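Local coordinates for restriction endonuclease (Mycobacterium sp., PDB 4F0P), which probably recognises modified DNA through its N-terminal PUA-like region and cleaves it with its C-terminal PD-(D/E)XK nuclease domain, at residues T52-L57 with W223-R228; G110-F115 with L206-V211. All coordinates share one frame; numbering follows the deposited sequence.

Contact 1 of 2, residues T52-L57 with W223-R228; sequences TSPGGL and WIDDRR
Leu57 lays its methyl CD2 over the face of the Asp225 carboxylate, 3.4 Å from CG of Asp225. The two side chains cross at about a right angle, and CB of Asp225 lies under the same methyl. Asp225 has CG beside its backbone N (chi1 -55°), which carries the carboxylate off helix 222-228 and towards the turn of residues 54-57. Pro54 approaches more loosely, with its CD 4.3 Å from OD1 of Asp225. That turn is tied by Leu57 N to Pro54 O, and both side chains also rest on Val16 of helix 6-17. Asp225 OD2 forms a salt bridge with Arg21, so the acid beneath the methyl has its own counter-charge.

One helical turn on, Arg228 reaches the place where helix 48-52 gives way to loop. A bend at chi3 (71°) swings its guanidinium across, and NH1 comes 3.4 Å from CB of Ser53, which meets the edge of the group in its plane. The Ser53 hydroxyl is directed to the carbonyl of Pro60, and NH2 of Arg228 bonds to that same oxygen. Thr52 O stands near the guanidinium edge, 3.8 Å from NH1 of Arg228.

The contact illustrates how a loop can be joined to a helix largely through third parties. Helix 222-228 supplies charged groups, the loop supplies aliphatic cover and a hydroxyl, and Pro60 and Arg21 take up the stronger polar bonds. Such a buried carboxylate would be expected to stay ionised beside Arg21, while the shared Pro60 oxygen links serine and arginine.

Contact 2 of 2, residues G110-F115 with L206-V211; sequences GHVRYF and LDLAVV
Arg113 faces Asp207 across two antiparallel strands, and the two side chains stand alongside each other. From CB the chain sets out with CG anti to the backbone N, then turns at chi2 (63°) and again at chi3 (60°), which brings CD to 3.4 Å from the backbone oxygen of Leu206. The next atom, NE, makes the salt bridge, donating to OD1 of Asp207 at 2.6 Å and meeting that oxygen nearly along its C-O axis. At the tip, NH2 of Arg113 adds a weak bond to the same OD1, with the guanidinium and carboxylate planes turned 40° apart. Asp207 is shared, because its OD2 is held by Arg186 of strand 175-193.

Beneath these ions runs a regular antiparallel ladder in a large mixed sheet, partly from the PUA-clan region, where strand 111-115 lies between strands 104-106 and 200-210. Val112 with Leu208 and Tyr114 with Leu206 are hydrogen-bonded pairs, each closed by two backbone bonds; His111 with Ala209 and Arg113 with Asp207 are non-hydrogen-bonded pairs. Gly110 and His111 both face Asp106 in a G1 bulge, for which the positive phi of Gly110 is suited, and Val210 N still bonds to Gly110 O at 2.8 Å.

On the side carrying Arg113 and Asp207, the His111 ring presents its CE1 edge to CB of Asp207 at 3.5 Å. On the Val112 and Tyr114 side, contacts are apolar: CG2 of Val112 meets CG2 of Val210 at 3.7 Å, CD1 of Leu208 touches CB of Tyr114 at 3.8 Å, and Leu158 of strand 156-161 packs against Val112, Leu208 and Val210.

How the contacts relate
Together the two contacts illustrate that burial does not dictate chemistry. Both are buried, but contact 2 is centred about 6 Å from the centre of the chain and contact 1 about 29 Å from it, towards the end where helix 6-17 lies. Their centres are about 25 Å apart and their nearest atoms about 6 Å, without touching; they hold different elements. In sequence, both segments of contact 2 fall between those of contact 1. Repeated backbone bonding joins strand to strand in contact 2, supplemented by a direct ion pair. Contact 1 sets loop against helix with side-chain packing, and its firm polar links run to outside residues.

Contact 1 of 2, residues T52-L57 with W223-R228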
ATOM      1  N   THR B  52      36.592  26.664   2.124  1.00 42.25           N
ATOM      2  CA  THR B  52      36.035  26.655   0.775  1.00 35.85           C
ATOM      3  C   THR B  52      37.025  27.154  -0.274  1.00 50.50           C
ATOM      4  O   THR B  52      36.932  26.798  -1.451  1.00 40.48           O
ATOM      5  CB  THR B  52      34.756  27.500   0.705  1.00 33.25           C
ATOM      6  OG1 THR B  52      35.001  28.787   1.286  1.00 37.74           O
ATOM      7  CG2 THR B  52      33.641  26.816   1.474  1.00 35.66           C
ATOM      8  N   SER B  53      37.971  27.982   0.161  1.00 49.62           N
ATOM      9  CA  SER B  53      38.983  28.533  -0.732  1.00 35.46           C
ATOM     10  C   SER B  53      40.254  28.881   0.040  1.00 51.27           C
ATOM     11  O   SER B  53      40.453  30.034   0.426  1.00 58.14           O
ATOM     12  CB  SER B  53      38.441  29.772  -1.450  1.00 27.69           C
ATOM     13  OG  SER B  53      39.402  30.305  -2.346  1.00 39.47           O
ATOM     14  N   PRO B  54      41.117  27.879   0.273  1.00 52.54           N
ATOM     15  CA  PRO B  54      42.381  28.084   0.989  1.00 48.13           C
ATOM     16  C   PRO B  54      43.253  29.127   0.304  1.00 50.46           C
ATOM     17  O   PRO B  54      43.176  29.287  -0.916  1.00 51.59           O
ATOM     18  CB  PRO B  54      43.057  26.713   0.902  1.00 59.66           C
ATOM     19  CG  PRO B  54      41.946  25.754   0.720  1.00 28.40           C
ATOM     20  CD  PRO B  54      40.915  26.468  -0.097  1.00 42.39           C
ATOM     21  N   GLY B  55      44.072  29.825   1.086  1.00 48.89           N
ATOM     22  CA  GLY B  55      44.934  30.866   0.556  1.00 47.77           C
ATOM     23  C   GLY B  55      45.968  30.366  -0.435  1.00 55.20           C
ATOM     24  O   GLY B  55      46.330  31.080  -1.369  1.00 77.41           O
ATOM     25  N   GLY B  56      46.444  29.139  -0.233  1.00 50.12           N
ATOM     26  CA  GLY B  56      47.460  28.560  -1.096  1.00 55.14           C
ATOM     27  C   GLY B  56      46.997  28.391  -2.531  1.00 50.50           C
ATOM     28  O   GLY B  56      47.797  28.450  -3.466  1.00 61.00           O
ATOM     29  N   LEU B  57      45.697  28.181  -2.703  1.00 53.91           N
ATOM     30  CA  LEU B  57      45.112  28.024  -4.028  1.00 54.45           C
ATOM     31  C   LEU B  57      45.199  29.309  -4.841  1.00 46.59           C
ATOM     32  O   LEU B  57      45.366  29.273  -6.060  1.00 48.77           O
ATOM     33  CB  LEU B  57      43.655  27.586  -3.907  1.00 48.38           C
ATOM     34  CG  LEU B  57      43.357  26.173  -4.404  1.00 56.52           C
ATOM     35  CD1 LEU B  57      44.395  25.180  -3.890  1.00 34.46           C
ATOM     36  CD2 LEU B  57      41.962  25.768  -3.978  1.00 29.38           C
ATOM     37  N   TRP B 223      37.681  18.291  -3.931  1.00 43.22           N
ATOM     38  CA  TRP B 223      36.770  18.076  -5.046  1.00 46.91           C
ATOM     39  C   TRP B 223      36.406  19.427  -5.650  1.00 41.27           C
ATOM     40  O   TRP B 223      36.432  19.616  -6.873  1.00 46.75           O
ATOM     41  CB  TRP B 223      35.513  17.366  -4.534  1.00 46.10           C
ATOM     42  CG  TRP B 223      34.476  17.090  -5.577  1.00 44.37           C
ATOM     43  CD1 TRP B 223      34.672  16.981  -6.922  1.00 45.43           C
ATOM     44  CD2 TRP B 223      33.074  16.890  -5.357  1.00 27.74           C
ATOM     45  NE1 TRP B 223      33.479  16.723  -7.556  1.00 36.55           N
ATOM     46  CE2 TRP B 223      32.483  16.663  -6.617  1.00 31.86           C
ATOM     47  CE3 TRP B 223      32.261  16.881  -4.219  1.00 34.41           C
ATOM     48  CZ2 TRP B 223      31.116  16.430  -6.770  1.00 40.66           C
ATOM     49  CZ3 TRP B 223      30.901  16.650  -4.374  1.00 24.07           C
ATOM     50  CH2 TRP B 223      30.344  16.427  -5.639  1.00 32.35           C
ATOM     51  N   ILE B 224      36.081  20.369  -4.773  1.00 30.67           N
ATOM     52  CA  ILE B 224      35.750  21.727  -5.182  1.00 42.98           C
ATOM     53  C   ILE B 224      36.951  22.430  -5.810  1.00 41.38           C
ATOM     54  O   ILE B 224      36.813  23.108  -6.825  1.00 45.93           O
ATOM     55  CB  ILE B 224      35.199  22.548  -3.999  1.00 44.27           C
ATOM     56  CG1 ILE B 224      33.851  21.977  -3.565  1.00 50.23           C
ATOM     57  CG2 ILE B 224      35.050  24.012  -4.373  1.00 40.67           C
ATOM     58  CD1 ILE B 224      32.880  21.798  -4.714  1.00 50.42           C
ATOM     59  N   ASP B 225      38.127  22.252  -5.213  1.00 32.02           N
ATOM     60  CA  ASP B 225      39.356  22.827  -5.749  1.00 26.54           C
ATOM     61  C   ASP B 225      39.611  22.333  -7.168  1.00 41.49           C
ATOM     62  O   ASP B 225      40.111  23.072  -8.016  1.00 39.81           O
ATOM     63  CB  ASP B 225      40.551  22.459  -4.869  1.00 34.55           C
ATOM     64  CG  ASP B 225      40.349  22.843  -3.418  1.00 33.32           C
ATOM     65  OD1 ASP B 225      39.515  23.734  -3.143  1.00 36.25           O
ATOM     66  OD2 ASP B 225      41.034  22.258  -2.553  1.00 26.50           O
ATOM     67  N   ASP B 226      39.264  21.072  -7.410  1.00 40.31           N
ATOM     68  CA  ASP B 226      39.441  20.453  -8.718  1.00 42.86           C
ATOM     69  C   ASP B 226      38.425  20.962  -9.728  1.00 39.04           C
ATOM     70  O   ASP B 226      38.760  21.189 -10.893  1.00 36.04           O
ATOM     71  CB  ASP B 226      39.336  18.933  -8.605  1.00 32.43           C
ATOM     72  CG  ASP B 226      40.531  18.319  -7.914  1.00 45.63           C
ATOM     73  OD1 ASP B 226      41.231  19.039  -7.169  1.00 43.99           O
ATOM     74  OD2 ASP B 226      40.772  17.114  -8.118  1.00 58.60           O
ATOM     75  N   ARG B 227      37.184  21.132  -9.282  1.00 45.40           N
ATOM     76  CA  ARG B 227      36.146  21.688 -10.146  1.00 48.77           C
ATOM     77  C   ARG B 227      36.438  23.146 -10.497  1.00 36.58           C
ATOM     78  O   ARG B 227      36.043  23.629 -11.560  1.00 23.62           O
ATOM     79  CB  ARG B 227      34.766  21.571  -9.494  1.00 37.72           C
ATOM     80  CG  ARG B 227      34.215  20.156  -9.455  1.00 43.63           C
ATOM     81  CD  ARG B 227      32.703  20.162  -9.297  1.00 26.53           C
ATOM     82  NE  ARG B 227      32.043  20.880 -10.385  1.00 22.75           N
ATOM     83  CZ  ARG B 227      31.658  20.321 -11.529  1.00 32.23           C
ATOM     84  NH1 ARG B 227      31.867  19.027 -11.740  1.00 22.84           N
ATOM     85  NH2 ARG B 227      31.063  21.054 -12.462  1.00 25.48           N
ATOM     86  N   ARG B 228      37.131  23.837  -9.597  1.00 34.40           N
ATOM     87  CA  ARG B 228      37.512  25.228  -9.814  1.00 37.89           C
ATOM     88  C   ARG B 228      38.829  25.318 -10.577  1.00 48.07           C
ATOM     89  O   ARG B 228      39.176  26.374 -11.106  1.00 67.23           O
ATOM     90  CB  ARG B 228      37.636  25.969  -8.480  1.00 29.99           C
ATOM     91  CG  ARG B 228      36.348  26.041  -7.675  1.00 30.18           C
ATOM     92  CD  ARG B 228      36.537  26.868  -6.414  1.00 38.65           C
ATOM     93  NE  ARG B 228      36.689  28.289  -6.717  1.00 47.68           N
ATOM     94  CZ  ARG B 228      37.147  29.195  -5.857  1.00 40.14           C
ATOM     95  NH1 ARG B 228      37.513  28.832  -4.636  1.00 35.62           N
ATOM     96  NH2 ARG B 228      37.246  30.465  -6.225  1.00 49.89           N
TER

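Contact 2 of 2, residues G110-F115 with L206-V211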
ATOM      1  N   GLY B 110      18.083  12.189   3.548  1.00 34.15           N
ATOM      2  CA  GLY B 110      18.779  12.796   2.428  1.00 32.38           C
ATOM      3  C   GLY B 110      17.889  13.603   1.507  1.00 29.40           C
ATOM      4  O   GLY B 110      18.112  13.641   0.296  1.00 29.17           O
ATOM      5  N   HIS B 111      16.876  14.248   2.077  1.00 26.92           N
ATOM      6  CA  HIS B 111      15.956  15.062   1.290  1.00 43.94           C
ATOM      7  C   HIS B 111      15.875  16.495   1.793  1.00 45.10           C
ATOM      8  O   HIS B 111      15.789  16.737   2.997  1.00 34.26           O
ATOM      9  CB  HIS B 111      14.555  14.454   1.287  1.00 40.38           C
ATOM     10  CG  HIS B 111      13.558  15.244   0.498  1.00 58.71           C
ATOM     11  ND1 HIS B 111      13.611  15.349  -0.877  1.00 65.48           N
ATOM     12  CD2 HIS B 111      12.489  15.978   0.888  1.00 70.02           C
ATOM     13  CE1 HIS B 111      12.614  16.107  -1.298  1.00 52.97           C
ATOM     14  NE2 HIS B 111      11.919  16.501  -0.246  1.00 61.62           N
ATOM     15  N   VAL B 112      15.903  17.445   0.862  1.00 42.84           N
ATOM     16  CA  VAL B 112      15.701  18.848   1.204  1.00 30.33           C
ATOM     17  C   VAL B 112      14.741  19.516   0.225  1.00 38.05           C
ATOM     18  O   VAL B 112      14.979  19.533  -0.981  1.00 36.93           O
ATOM     19  CB  VAL B 112      17.026  19.639   1.223  1.00 31.17           C
ATOM     20  CG1 VAL B 112      16.757  21.116   1.474  1.00 30.09           C
ATOM     21  CG2 VAL B 112      17.971  19.082   2.275  1.00 32.65           C
ATOM     22  N   ARG B 113      13.647  20.057   0.750  1.00 40.17           N
ATOM     23  CA  ARG B 113      12.718  20.836  -0.054  1.00 40.53           C
ATOM     24  C   ARG B 113      13.157  22.292  -0.043  1.00 42.16           C
ATOM     25  O   ARG B 113      13.103  22.952   0.994  1.00 34.96           O
ATOM     26  CB  ARG B 113      11.298  20.713   0.495  1.00 57.51           C
ATOM     27  CG  ARG B 113      10.300  21.659  -0.151  1.00 56.98           C
ATOM     28  CD  ARG B 113      10.142  21.372  -1.633  1.00 45.41           C
ATOM     29  NE  ARG B 113       9.677  20.010  -1.875  1.00 63.11           N
ATOM     30  CZ  ARG B 113       8.404  19.635  -1.817  1.00 77.43           C
ATOM     31  NH1 ARG B 113       7.463  20.521  -1.520  1.00 62.45           N
ATOM     32  NH2 ARG B 113       8.070  18.372  -2.052  1.00 67.17           N
ATOM     33  N   TYR B 114      13.597  22.789  -1.194  1.00 34.01           N
ATOM     34  CA  TYR B 114      14.123  24.148  -1.278  1.00 39.89           C
ATOM     35  C   TYR B 114      13.262  25.041  -2.169  1.00 41.13           C
ATOM     36  O   TYR B 114      12.542  24.554  -3.035  1.00 45.34           O
ATOM     37  CB  TYR B 114      15.573  24.136  -1.770  1.00 30.79           C
ATOM     38  CG  TYR B 114      16.236  25.492  -1.715  1.00 38.99           C
ATOM     39  CD1 TYR B 114      16.576  26.068  -0.497  1.00 31.19           C
ATOM     40  CD2 TYR B 114      16.514  26.202  -2.876  1.00 23.89           C
ATOM     41  CE1 TYR B 114      17.174  27.309  -0.435  1.00 38.63           C
ATOM     42  CE2 TYR B 114      17.116  27.446  -2.825  1.00 36.25           C
ATOM     43  CZ  TYR B 114      17.443  27.995  -1.600  1.00 38.73           C
ATOM     44  OH  TYR B 114      18.041  29.233  -1.534  1.00 39.81           O
ATOM     45  N   PHE B 115      13.337  26.351  -1.951  1.00 41.28           N
ATOM     46  CA  PHE B 115      12.550  27.295  -2.736  1.00 35.36           C
ATOM     47  C   PHE B 115      13.398  28.418  -3.323  1.00 32.01           C
ATOM     48  O   PHE B 115      14.338  28.901  -2.689  1.00 48.16           O
ATOM     49  CB  PHE B 115      11.403  27.859  -1.898  1.00 32.22           C
ATOM     50  CG  PHE B 115      10.399  26.824  -1.486  1.00 42.49           C
ATOM     51  CD1 PHE B 115       9.344  26.492  -2.323  1.00 34.20           C
ATOM     52  CD2 PHE B 115      10.514  26.174  -0.269  1.00 38.02           C
ATOM     53  CE1 PHE B 115       8.421  25.535  -1.949  1.00 24.10           C
ATOM     54  CE2 PHE B 115       9.592  25.215   0.109  1.00 39.19           C
ATOM     55  CZ  PHE B 115       8.545  24.896  -0.734  1.00 17.13           C
ATOM     56  N   LEU B 206      11.928  22.866  -5.269  1.00 31.64           N
ATOM     57  CA  LEU B 206      12.921  21.845  -5.584  1.00 28.89           C
ATOM     58  C   LEU B 206      12.979  20.711  -4.563  1.00 37.10           C
ATOM     59  O   LEU B 206      12.990  20.942  -3.351  1.00 33.44           O
ATOM     60  CB  LEU B 206      14.313  22.473  -5.721  1.00 26.45           C
ATOM     61  CG  LEU B 206      14.652  23.247  -6.998  1.00 28.01           C
ATOM     62  CD1 LEU B 206      14.036  24.639  -7.001  1.00 27.91           C
ATOM     63  CD2 LEU B 206      16.159  23.322  -7.170  1.00 13.29           C
ATOM     64  N   ASP B 207      13.017  19.483  -5.075  1.00 29.17           N
ATOM     65  CA  ASP B 207      13.313  18.310  -4.267  1.00 39.07           C
ATOM     66  C   ASP B 207      14.774  17.933  -4.477  1.00 28.49           C
ATOM     67  O   ASP B 207      15.171  17.520  -5.573  1.00 22.11           O
ATOM     68  CB  ASP B 207      12.403  17.145  -4.650  1.00 45.72           C
ATOM     69  CG  ASP B 207      10.943  17.441  -4.393  1.00 41.69           C
ATOM     70  OD1 ASP B 207      10.652  18.213  -3.456  1.00 46.42           O
ATOM     71  OD2 ASP B 207      10.087  16.903  -5.126  1.00 57.39           O
ATOM     72  N   LEU B 208      15.565  18.090  -3.418  1.00 30.23           N
ATOM     73  CA  LEU B 208      17.007  17.882  -3.478  1.00 22.20           C
ATOM     74  C   LEU B 208      17.408  16.604  -2.762  1.00 23.01           C
ATOM     75  O   LEU B 208      16.965  16.337  -1.639  1.00 37.46           O
ATOM     76  CB  LEU B 208      17.743  19.069  -2.851  1.00 22.88           C
ATOM     77  CG  LEU B 208      17.393  20.460  -3.383  1.00 21.98           C
ATOM     78  CD1 LEU B 208      18.154  21.528  -2.617  1.00 16.19           C
ATOM     79  CD2 LEU B 208      17.679  20.560  -4.872  1.00 21.03           C
ATOM     80  N   ALA B 209      18.259  15.824  -3.418  1.00 21.25           N
ATOM     81  CA  ALA B 209      18.708  14.546  -2.887  1.00 31.57           C
ATOM     82  C   ALA B 209      20.115  14.660  -2.325  1.00 35.94           C
ATOM     83  O   ALA B 209      21.095  14.559  -3.064  1.00 37.96           O
ATOM     84  CB  ALA B 209      18.664  13.480  -3.977  1.00 20.10           C
ATOM     85  N   VAL B 210      20.216  14.875  -1.016  1.00 37.21           N
ATOM     86  CA  VAL B 210      21.515  14.930  -0.358  1.00 32.29           C
ATOM     87  C   VAL B 210      22.171  13.553  -0.396  1.00 38.35           C
ATOM     88  O   VAL B 210      21.668  12.599   0.198  1.00 45.60           O
ATOM     89  CB  VAL B 210      21.395  15.407   1.096  1.00 32.44           C
ATOM     90  CG1 VAL B 210      22.773  15.525   1.725  1.00 30.88           C
ATOM     91  CG2 VAL B 210      20.666  16.740   1.151  1.00 29.31           C
ATOM     92  N   VAL B 211      23.293  13.458  -1.104  1.00 39.72           N
ATOM     93  CA  VAL B 211      23.941  12.175  -1.361  1.00 29.26           C
ATOM     94  C   VAL B 211      24.675  11.610  -0.144  1.00 40.27           C
ATOM     95  O   VAL B 211      25.011  12.337   0.792  1.00 37.62           O
ATOM     96  CB  VAL B 211      24.923  12.275  -2.544  1.00 36.31           C
ATOM     97  CG1 VAL B 211      24.200  12.764  -3.790  1.00 26.58           C
ATOM     98  CG2 VAL B 211      26.084  13.196  -2.199  1.00 29.82           C
TER